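Local coordinates for protein 4-alpha-glucanotransferase (Corynebacterium glutamicum, PDB 5B68) that is an amylomaltase-type glucanotransferase, a TIM-barrel enzyme that carries an additional N-terminal beta-sandwich domain, at residues R67-R71 with R127-A131; R71-S76 with A436-Y440; D98-E104 with W143-K149. One frame throughout, in Å; residues are numbered along the deposited sequence. Where two conformers were deposited one is given.

Interaction 1 (R67-R71 with R127-A131). With SO4 (sulfate ion), chain G.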
loop_
_atom_site.group_PDB
_atom_site.type_symbol
_atom_site.label_atom_id
_atom_site.label_comp_id
_atom_site.label_asym_id
_atom_site.label_seq_id
_atom_site.Cartn_x
_atom_site.Cartn_y
_atom_site.Cartn_z
ATOM N N ARG A 67 -1.460 34.474 4.584
ATOM C CA ARG A 67 -0.396 33.619 4.135
ATOM C C ARG A 67 -0.691 33.090 2.742
ATOM O O ARG A 67 0.226 33.020 1.933
ATOM C CB ARG A 67 -0.131 32.522 5.164
ATOM C CG ARG A 67 0.772 33.100 6.293
ATOM C CD ARG A 67 0.681 32.358 7.618
ATOM N NE ARG A 67 1.462 33.055 8.647
ATOM C CZ ARG A 67 1.436 32.722 9.938
ATOM N NH1 ARG A 67 0.678 31.712 10.364
ATOM N NH2 ARG A 67 2.182 33.383 10.824
ATOM N N GLU A 68 -1.961 32.825 2.444
ATOM C CA GLU A 68 -2.331 32.402 1.079
ATOM C C GLU A 68 -2.069 33.526 0.105
ATOM O O GLU A 68 -1.604 33.266 -1.005
ATOM C CB GLU A 68 -3.769 31.988 0.941
ATOM C CG GLU A 68 -4.082 30.594 1.496
ATOM C CD GLU A 68 -3.206 29.541 0.886
ATOM O OE1 GLU A 68 -3.405 29.282 -0.317
ATOM O OE2 GLU A 68 -2.331 28.997 1.577
ATOM N N PHE A 69 -2.313 34.753 0.548
ATOM C CA PHE A 69 -2.135 35.929 -0.331
ATOM C C PHE A 69 -0.707 36.266 -0.602
ATOM O O PHE A 69 -0.421 36.978 -1.580
ATOM C CB PHE A 69 -2.976 37.138 0.181
ATOM C CG PHE A 69 -3.340 38.079 -0.908
ATOM C CD1 PHE A 69 -4.387 37.771 -1.746
ATOM C CD2 PHE A 69 -2.543 39.216 -1.174
ATOM C CE1 PHE A 69 -4.718 38.650 -2.785
ATOM C CE2 PHE A 69 -2.853 40.074 -2.199
ATOM C CZ PHE A 69 -3.922 39.772 -3.031
ATOM N N THR A 70 0.240 35.777 0.214
ATOM C CA THR A 70 1.658 36.052 0.032
ATOM C C THR A 70 2.429 34.842 -0.477
ATOM O O THR A 70 3.642 34.865 -0.564
ATOM C CB THR A 70 2.279 36.599 1.320
ATOM O OG1 THR A 70 2.035 35.676 2.397
ATOM C CG2 THR A 70 1.565 37.877 1.641
ATOM N N ARG A 71 1.749 33.791 -0.910
ATOM C CA ARG A 71 2.393 32.661 -1.595
ATOM C C ARG A 71 2.777 33.072 -3.007
ATOM O O ARG A 71 1.891 33.333 -3.820
ATOM C CB ARG A 71 1.412 31.477 -1.733
ATOM C CG ARG A 71 1.206 30.612 -0.484
ATOM C CD ARG A 71 0.472 29.322 -0.866
ATOM N NE ARG A 71 0.175 28.503 0.317
ATOM C CZ ARG A 71 1.063 27.714 0.924
ATOM N NH1 ARG A 71 0.667 27.017 2.014
ATOM N NH2 ARG A 71 2.294 27.633 0.483
ATOM N N ARG A 127 2.639 45.953 0.034
ATOM C CA ARG A 127 1.432 45.840 -0.785
ATOM C C ARG A 127 1.713 44.698 -1.754
ATOM O O ARG A 127 2.718 44.708 -2.500
ATOM C CB ARG A 127 1.040 47.142 -1.532
ATOM C CG ARG A 127 -0.385 47.102 -2.122
ATOM C CD ARG A 127 -0.895 48.406 -2.743
ATOM N NE ARG A 127 0.046 48.889 -3.760
ATOM C CZ ARG A 127 1.037 49.769 -3.554
ATOM N NH1 ARG A 127 1.243 50.324 -2.348
ATOM N NH2 ARG A 127 1.846 50.098 -4.561
ATOM N N TRP A 128 0.800 43.738 -1.780
ATOM C CA TRP A 128 0.898 42.573 -2.641
ATOM C C TRP A 128 -0.201 42.588 -3.678
ATOM O O TRP A 128 -1.287 43.023 -3.413
ATOM C CB TRP A 128 0.741 41.282 -1.838
ATOM C CG TRP A 128 1.929 40.891 -1.003
ATOM C CD1 TRP A 128 2.227 41.345 0.237
ATOM C CD2 TRP A 128 2.956 39.953 -1.341
ATOM N NE1 TRP A 128 3.379 40.779 0.687
ATOM C CE2 TRP A 128 3.847 39.912 -0.259
ATOM C CE3 TRP A 128 3.210 39.147 -2.446
ATOM C CZ2 TRP A 128 4.971 39.095 -0.252
ATOM C CZ3 TRP A 128 4.331 38.352 -2.438
ATOM C CH2 TRP A 128 5.189 38.321 -1.343
ATOM N N GLY A 129 0.111 42.111 -4.869
ATOM C CA GLY A 129 -0.905 41.917 -5.893
ATOM C C GLY A 129 -0.961 40.473 -6.323
ATOM O O GLY A 129 -0.044 39.735 -6.072
ATOM N N GLU A 130 -2.011 40.141 -7.058
ATOM C CA GLU A 130 -2.234 38.829 -7.585
ATOM C C GLU A 130 -2.348 38.884 -9.106
ATOM O O GLU A 130 -3.054 39.741 -9.622
ATOM C CB GLU A 130 -3.518 38.294 -6.986
ATOM C CG GLU A 130 -3.794 36.831 -7.331
ATOM C CD GLU A 130 -5.013 36.267 -6.636
ATOM O OE1 GLU A 130 -6.063 36.095 -7.296
ATOM O OE2 GLU A 130 -4.976 36.023 -5.437
ATOM N N ALA A 131 -1.753 37.922 -9.805
ATOM C CA ALA A 131 -1.955 37.701 -11.258
ATOM C C ALA A 131 -2.322 36.252 -11.514
ATOM O O ALA A 131 -2.169 35.418 -10.638
ATOM C CB ALA A 131 -0.695 38.083 -11.983
HETATM S S SO4 G . 1.443 31.880 14.256
HETATM O O1 SO4 G . 0.954 31.017 13.158
HETATM O O2 SO4 G . 2.012 33.135 13.668
HETATM O O3 SO4 G . 0.337 32.284 15.143
HETATM O O4 SO4 G . 2.490 31.017 14.913
#

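Interaction 2 (R71-S76 with A436-Y440)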
loop_
_atom_site.group_PDB
_atom_site.type_symbol
_atom_site.label_atom_id
_atom_site.label_comp_id
_atom_site.label_asym_id
_atom_site.label_seq_id
_atom_site.Cartn_x
_atom_site.Cartn_y
_atom_site.Cartn_z
ATOM N N ARG A 71 1.749 33.791 -0.910
ATOM C CA ARG A 71 2.393 32.661 -1.595
ATOM C C ARG A 71 2.777 33.072 -3.007
ATOM O O ARG A 71 1.891 33.333 -3.820
ATOM C CB ARG A 71 1.412 31.477 -1.733
ATOM C CG ARG A 71 1.206 30.612 -0.484
ATOM C CD ARG A 71 0.472 29.322 -0.866
ATOM N NE ARG A 71 0.175 28.503 0.317
ATOM C CZ ARG A 71 1.063 27.714 0.924
ATOM N NH1 ARG A 71 0.667 27.017 2.014
ATOM N NH2 ARG A 71 2.294 27.633 0.483
ATOM N N PRO A 72 4.049 33.119 -3.299
ATOM C CA PRO A 72 4.391 33.618 -4.608
ATOM C C PRO A 72 3.902 32.698 -5.718
ATOM O O PRO A 72 3.320 33.188 -6.718
ATOM C CB PRO A 72 5.917 33.733 -4.553
ATOM C CG PRO A 72 6.237 33.921 -3.098
ATOM C CD PRO A 72 5.241 33.019 -2.412
ATOM N N LEU A 73 4.108 31.383 -5.541
ATOM C CA LEU A 73 3.503 30.359 -6.351
ATOM C C LEU A 73 2.656 29.468 -5.449
ATOM O O LEU A 73 2.856 29.463 -4.228
ATOM C CB LEU A 73 4.545 29.492 -7.033
ATOM C CG LEU A 73 5.250 30.178 -8.241
ATOM C CD1 LEU A 73 6.480 29.467 -8.618
ATOM C CD2 LEU A 73 4.285 30.283 -9.425
ATOM N N PRO A 74 1.822 28.634 -6.056
ATOM C CA PRO A 74 1.108 27.670 -5.224
ATOM C C PRO A 74 2.105 26.683 -4.619
ATOM O O PRO A 74 3.279 26.570 -5.061
ATOM C CB PRO A 74 0.135 26.994 -6.192
ATOM C CG PRO A 74 0.015 27.967 -7.308
ATOM C CD PRO A 74 1.335 28.638 -7.443
ATOM N N PRO A 75 1.656 25.953 -3.585
ATOM C CA PRO A 75 2.560 24.905 -3.021
ATOM C C PRO A 75 3.084 23.984 -4.106
ATOM O O PRO A 75 4.276 23.695 -4.127
ATOM C CB PRO A 75 1.613 24.106 -2.087
ATOM C CG PRO A 75 0.525 25.055 -1.763
ATOM C CD PRO A 75 0.315 25.982 -2.928
ATOM N N SER A 76 2.170 23.544 -5.003
ATOM C CA SER A 76 2.494 22.883 -6.279
ATOM C C SER A 76 1.237 22.972 -7.165
ATOM O O SER A 76 0.186 23.354 -6.678
ATOM C CB SER A 76 2.970 21.469 -6.092
ATOM O OG SER A 76 2.068 20.724 -5.262
ATOM N N ALA A 436 2.143 18.888 -0.218
ATOM C CA ALA A 436 1.951 19.623 -1.471
ATOM C C ALA A 436 3.063 20.696 -1.662
ATOM O O ALA A 436 3.506 20.963 -2.836
ATOM C CB ALA A 436 0.563 20.212 -1.498
ATOM N N GLU A 437 3.503 21.295 -0.571
ATOM C CA GLU A 437 4.593 22.270 -0.588
ATOM C C GLU A 437 5.889 21.636 -1.027
ATOM O O GLU A 437 6.743 22.293 -1.573
ATOM C CB GLU A 437 4.763 22.954 0.756
ATOM C CG GLU A 437 3.615 23.870 1.076
ATOM C CD GLU A 437 3.740 24.536 2.425
ATOM O OE1 GLU A 437 4.392 23.984 3.306
ATOM O OE2 GLU A 437 3.182 25.614 2.594
ATOM N N GLU A 438 6.028 20.355 -0.739
ATOM C CA GLU A 438 7.197 19.602 -1.135
ATOM C C GLU A 438 7.002 18.974 -2.506
ATOM O O GLU A 438 7.743 18.131 -2.891
ATOM C CB GLU A 438 7.549 18.533 -0.119
ATOM C CG GLU A 438 8.087 19.096 1.165
ATOM C CD GLU A 438 9.400 19.819 0.992
ATOM O OE1 GLU A 438 10.287 19.333 0.289
ATOM O OE2 GLU A 438 9.542 20.876 1.584
ATOM N N GLY A 439 5.955 19.365 -3.203
ATOM C CA GLY A 439 5.772 18.936 -4.571
ATOM C C GLY A 439 5.410 17.477 -4.717
ATOM O O GLY A 439 5.580 16.899 -5.742
ATOM N N TYR A 440 4.914 16.908 -3.643
ATOM C CA TYR A 440 4.510 15.512 -3.559
ATOM C C TYR A 440 5.696 14.550 -3.809
ATOM O O TYR A 440 5.505 13.379 -4.191
ATOM C CB TYR A 440 3.323 15.216 -4.476
ATOM C CG TYR A 440 2.061 15.866 -4.018
ATOM C CD1 TYR A 440 1.194 15.200 -3.109
ATOM C CD2 TYR A 440 1.660 17.121 -4.491
ATOM C CE1 TYR A 440 0.059 15.807 -2.626
ATOM C CE2 TYR A 440 0.491 17.709 -4.058
ATOM C CZ TYR A 440 -0.305 17.067 -3.058
ATOM O OH TYR A 440 -1.473 17.548 -2.588
HETATM O O HOH W 1 6.403 24.792 -2.545
#

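Interaction 3 (D98-E104 with W143-K149)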
loop_
_atom_site.group_PDB
_atom_site.type_symbol
_atom_site.label_atom_id
_atom_site.label_comp_id
_atom_site.label_asym_id
_atom_site.label_seq_id
_atom_site.Cartn_x
_atom_site.Cartn_y
_atom_site.Cartn_z
ATOM N N ASP A 98 7.467 37.427 -13.721
ATOM C CA ASP A 98 7.986 36.645 -14.847
ATOM C C ASP A 98 7.857 35.189 -14.400
ATOM O O ASP A 98 8.376 34.821 -13.356
ATOM C CB ASP A 98 9.430 36.972 -15.189
ATOM C CG ASP A 98 9.641 38.445 -15.490
ATOM O OD1 ASP A 98 8.673 39.066 -15.928
ATOM O OD2 ASP A 98 10.763 38.962 -15.250
ATOM N N VAL A 99 7.112 34.421 -15.186
ATOM C CA VAL A 99 6.804 32.992 -14.901
ATOM C C VAL A 99 7.169 32.173 -16.131
ATOM O O VAL A 99 6.912 32.577 -17.254
ATOM C CB VAL A 99 5.311 32.750 -14.545
ATOM C CG1 VAL A 99 5.049 31.255 -14.226
ATOM C CG2 VAL A 99 4.865 33.635 -13.388
ATOM N N HIS A 100 7.829 31.037 -15.922
ATOM C CA HIS A 100 8.003 30.065 -16.992
ATOM C C HIS A 100 8.001 28.638 -16.403
ATOM O O HIS A 100 7.974 28.482 -15.187
ATOM C CB HIS A 100 9.277 30.338 -17.797
ATOM C CG HIS A 100 10.526 29.988 -17.084
ATOM N ND1 HIS A 100 11.133 30.813 -16.151
ATOM C CD2 HIS A 100 11.321 28.904 -17.197
ATOM C CE1 HIS A 100 12.205 30.207 -15.682
ATOM N NE2 HIS A 100 12.341 29.054 -16.300
ATOM N N ILE A 101 7.970 27.676 -17.330
ATOM C CA ILE A 101 8.012 26.278 -17.019
ATOM C C ILE A 101 9.346 25.678 -17.421
ATOM O O ILE A 101 9.836 25.901 -18.547
ATOM C CB ILE A 101 6.850 25.560 -17.752
ATOM C CG1 ILE A 101 5.494 26.075 -17.283
ATOM C CG2 ILE A 101 6.994 24.029 -17.628
ATOM C CD1 ILE A 101 4.379 25.651 -18.209
ATOM N N GLU A 102 9.915 24.821 -16.563
ATOM C CA GLU A 102 11.036 23.974 -16.938
ATOM C C GLU A 102 10.505 22.557 -16.856
ATOM O O GLU A 102 10.100 22.113 -15.819
ATOM C CB GLU A 102 12.243 24.193 -16.004
ATOM C CG GLU A 102 13.312 23.137 -16.335
ATOM C CD GLU A 102 14.762 23.495 -16.049
ATOM O OE1 GLU A 102 15.483 22.561 -15.614
ATOM O OE2 GLU A 102 15.192 24.666 -16.334
ATOM N N LEU A 103 10.461 21.881 -17.989
ATOM C CA LEU A 103 10.034 20.487 -18.022
ATOM C C LEU A 103 11.060 19.567 -17.371
ATOM O O LEU A 103 12.237 19.911 -17.135
ATOM C CB LEU A 103 9.746 20.065 -19.446
ATOM C CG LEU A 103 8.644 20.789 -20.163
ATOM C CD1 LEU A 103 8.519 20.168 -21.544
ATOM C CD2 LEU A 103 7.303 20.747 -19.448
ATOM N N GLU A 104 10.611 18.364 -17.079
ATOM C CA GLU A 104 11.414 17.326 -16.475
ATOM C C GLU A 104 12.709 17.074 -17.284
ATOM O O GLU A 104 13.744 16.816 -16.698
ATOM C CB GLU A 104 10.596 16.022 -16.396
ATOM C CG GLU A 104 11.299 14.948 -15.572
ATOM C CD GLU A 104 10.393 13.730 -15.269
ATOM O OE1 GLU A 104 10.944 12.751 -14.773
ATOM O OE2 GLU A 104 9.208 13.706 -15.592
ATOM N N TRP A 143 7.151 15.318 -14.325
ATOM C CA TRP A 143 7.521 16.095 -13.166
ATOM C C TRP A 143 8.276 17.329 -13.583
ATOM O O TRP A 143 9.471 17.307 -13.728
ATOM C CB TRP A 143 8.378 15.223 -12.230
ATOM C CG TRP A 143 7.592 14.094 -11.741
ATOM C CD1 TRP A 143 7.432 12.891 -12.338
ATOM C CD2 TRP A 143 6.762 14.084 -10.590
ATOM N NE1 TRP A 143 6.570 12.116 -11.619
ATOM C CE2 TRP A 143 6.142 12.831 -10.536
ATOM C CE3 TRP A 143 6.493 15.008 -9.590
ATOM C CZ2 TRP A 143 5.276 12.482 -9.517
ATOM C CZ3 TRP A 143 5.638 14.660 -8.588
ATOM C CH2 TRP A 143 5.029 13.413 -8.557
ATOM N N HIS A 144 7.517 18.393 -13.786
ATOM C CA HIS A 144 8.007 19.685 -14.224
ATOM C C HIS A 144 8.070 20.710 -13.093
ATOM O O HIS A 144 7.793 20.395 -11.961
ATOM C CB HIS A 144 7.146 20.197 -15.371
ATOM C CG HIS A 144 6.784 19.137 -16.357
ATOM N ND1 HIS A 144 7.702 18.243 -16.847
ATOM C CD2 HIS A 144 5.597 18.784 -16.892
ATOM C CE1 HIS A 144 7.105 17.413 -17.674
ATOM N NE2 HIS A 144 5.826 17.714 -17.714
ATOM N N LYS A 145 8.487 21.922 -13.428
ATOM C CA LYS A 145 8.522 22.996 -12.470
ATOM C C LYS A 145 8.001 24.309 -13.029
ATOM O O LYS A 145 8.223 24.615 -14.173
ATOM C CB LYS A 145 9.946 23.207 -11.992
ATOM C CG LYS A 145 10.462 22.113 -11.087
ATOM C CD LYS A 145 11.534 22.657 -10.177
ATOM C CE LYS A 145 12.155 21.576 -9.322
ATOM N NZ LYS A 145 13.482 22.021 -8.831
ATOM N N LEU A 146 7.347 25.077 -12.174
ATOM C CA LEU A 146 7.031 26.450 -12.452
ATOM C C LEU A 146 8.055 27.313 -11.735
ATOM O O LEU A 146 8.388 27.087 -10.603
ATOM C CB LEU A 146 5.632 26.818 -11.989
ATOM C CG LEU A 146 4.477 26.470 -12.906
ATOM C CD1 LEU A 146 3.166 26.414 -12.152
ATOM C CD2 LEU A 146 4.397 27.420 -14.083
ATOM N N HIS A 147 8.564 28.295 -12.444
ATOM C CA HIS A 147 9.543 29.225 -11.874
ATOM C C HIS A 147 9.083 30.677 -11.962
ATOM O O HIS A 147 8.623 31.134 -13.041
ATOM C CB HIS A 147 10.804 29.142 -12.680
ATOM C CG HIS A 147 11.570 27.900 -12.493
ATOM N ND1 HIS A 147 12.415 27.726 -11.430
ATOM C CD2 HIS A 147 11.693 26.795 -13.255
ATOM C CE1 HIS A 147 13.008 26.556 -11.527
ATOM N NE2 HIS A 147 12.601 25.973 -12.627
ATOM N N LEU A 148 9.247 31.413 -10.869
ATOM C CA LEU A 148 8.839 32.805 -10.778
ATOM C C LEU A 148 10.057 33.655 -10.428
ATOM O O LEU A 148 10.796 33.363 -9.475
ATOM C CB LEU A 148 7.778 32.993 -9.734
ATOM C CG LEU A 148 7.457 34.386 -9.196
ATOM C CD1 LEU A 148 6.846 35.123 -10.370
ATOM C CD2 LEU A 148 6.570 34.512 -7.970
ATOM N N LYS A 149 10.233 34.730 -11.219
ATOM C CA LYS A 149 11.230 35.772 -10.890
ATOM C C LYS A 149 10.507 37.104 -10.766
ATOM O O LYS A 149 9.695 37.476 -11.619
ATOM C CB LYS A 149 12.386 35.832 -11.894
ATOM C CG LYS A 149 13.465 36.818 -11.500
ATOM C CD LYS A 149 14.721 36.625 -12.353
ATOM C CE LYS A 149 15.790 37.642 -12.004
ATOM N NZ LYS A 149 15.258 39.007 -12.324
HETATM O O HOH W 2 12.065 40.209 -12.529
HETATM O O HOH W 3 10.718 32.981 -14.618
#

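Interaction 1 (R67-R71 with R127-A131)
Where helix 54-69 runs out, Phe69 and Thr70 pack on Trp128 and Glu130 of strand 126-134 in the beta-sandwich domain, so that the end of the helix rests on a strand of the sandwich mainly through side chains. It illustrates how two adjacent residues at a helix terminus can divide one tryptophan between them: one meets the indole, the other the CB and carbonyl of the same residue. The methyl CG2 of Thr70 sits over one face of the indole, 3.6 Å from the centroid of the five-membered ring and 13° off its normal, a CH-pi contact in which the threonine crosses the tryptophan at about a right angle. OG1 stands between N and the carbonyl carbon (chi1 56°), which leaves CG2 anti to the carbonyl carbon, over the indole; the carbonyls of Arg67 and Asp66 in the last helical turn are the possible acceptors of OG1.

Phe69 meets the strand closer to its backbone. The ring slides past the tryptophan side chain until CE2 lies 3.8 Å from Trp128 CB, with Trp128 O at the ring edge. At CE1, Glu130 OE2 approaches obliquely, 3.7 Å away, the ring and carboxylate planes 37° apart; the other oxygen, OE1, is hydrogen-bonded to Asn116 and Thr118. Arg121 adds a cation-pi contact to the same phenyl ring. Arg67, which does not touch the strand, ends at a sulfate ion, NH1 donating to O1 and NH2 to O2, each over 2.9 Å.

Interaction 2 (R71-S76 with A436-Y440)
The guanidinium of Arg71 has Pro75 CG of its own segment over the centre of one face, 3.8 Å above the plane, and Glu437 OE2 at its edge, in plane; the ring of Tyr440 has Ala436 N over one face, toward the rim, and Ser76 OG at its edge. These groups join the 71-76 linker to the end of helix 434-437. Arg71 grips the glutamate end-on in a salt bridge: NH1 donates to Glu437 OE2 over 2.9 Å and NH2 to the same oxygen over 3.1 Å, while Arg71 NE is held by Glu68 OE2. The two side chains cross at about a right angle; both nitrogens bind the one oxygen OE2, on its anti side, with the guanidinium and carboxylate planes 67° apart. Glu437 CG, meanwhile, lies 3.8 Å from Pro75 CB, which lets the glutamate's apolar stem pack on the proline while its end holds the charge.

Ser76 contributes the second polar link. Its OG, placed between the backbone N and the carbonyl carbon (chi1 51°), donates to Ala436 O over 2.8 Å, tilted 23° from the carbonyl plane. Gly439 N reaches that oxygen from the opposite face, as part of the Schellman motif that ends the helix with Gly439, of positive phi, as its C-prime residue. The serine thus shares a carbonyl already used in the helix cap. A water lies between Pro75 O and Glu437 O.

The linker leads from helix 54-69 into strand 76-80, its Leu73 packing on strands 142-150 and 153-162, while Tyr440 packs against helix 487-500 of the glucanotransferase family region.

Interaction 3 (D98-E104 with W143-K149)
Glu104 runs alongside Trp143, and each step of its side chain meets something: CB lies 3.2 Å from Trp143 O, CG also flanks that carbonyl, CD nears Trp143 N and CB, and at the tip OE2 accepts from Trp143 N over 2.9 Å. The N-H points almost straight at the oxygen (171°) but arrives from above the carboxylate plane. An extended chain, with CG anti to the backbone N (chi1 -171°), carries the carboxylate that far and stands it nearly perpendicular to the indole, at whose edge OE2 lies. The indole nitrogen is hydrogen-bonded to Glu497 OE2.

His144 is held in two ways. Its ND1 accepts from Glu104 N over 2.9 Å, the donor tilted 15° from the ring plane; because the partner is a backbone N-H, ND1 must act as acceptor and is probably unprotonated. Leu103 CD2 sits over the centre of the same ring, 3.5 Å from its centroid, in a CH-pi contact. NE2 is hydrogen-bonded to Pro140 O, fixing the ring at both nitrogens.

These residues continue an antiparallel ladder within the N-terminal beta-sandwich domain, in which Asp98, His100 and Glu102 form hydrogen-bonded pairs with Lys149, His147 and Lys145, while Val99 and Ile101 form the intervening non-hydrogen-bonded pairs with Leu148 and Leu146. The two sides of the sheet differ sharply. On the apolar one, Leu146 CD2 packs 3.6 Å from Ile101 CG1 and also meets Val99 CG1, and Phe87 of strand 86-92 packs on Val99 and Leu146. On the polar one, His100 CE1 lies 3.5 Å from His147 CB, which comes over the face of the His100 ring; the two imidazoles are near parallel but slid apart, and His147 in turn has Glu102 CB at its edge.

In the fold
Taken together, the three contacts show how chemistry changes with place in a fold. Interaction 1 is a surface contact, joining a helix end to the sandwich sheet by apolar and CH-pi packing, whereas interactions 2 and 3 are partly buried. Interaction 2 ties the linker to the glucanotransferase region through charge and a shared carbonyl; interaction 3 is backbone pairing, with one apolar and one polar side, finished at one end by bonds between side chains and backbone. Arg71 belongs to the segments of both interactions 1 and 2. Interactions 1 and 3 reach the same sheet without touching, while Pro72 and Leu73 of interaction 2 pack on segment 143-149 of interaction 3.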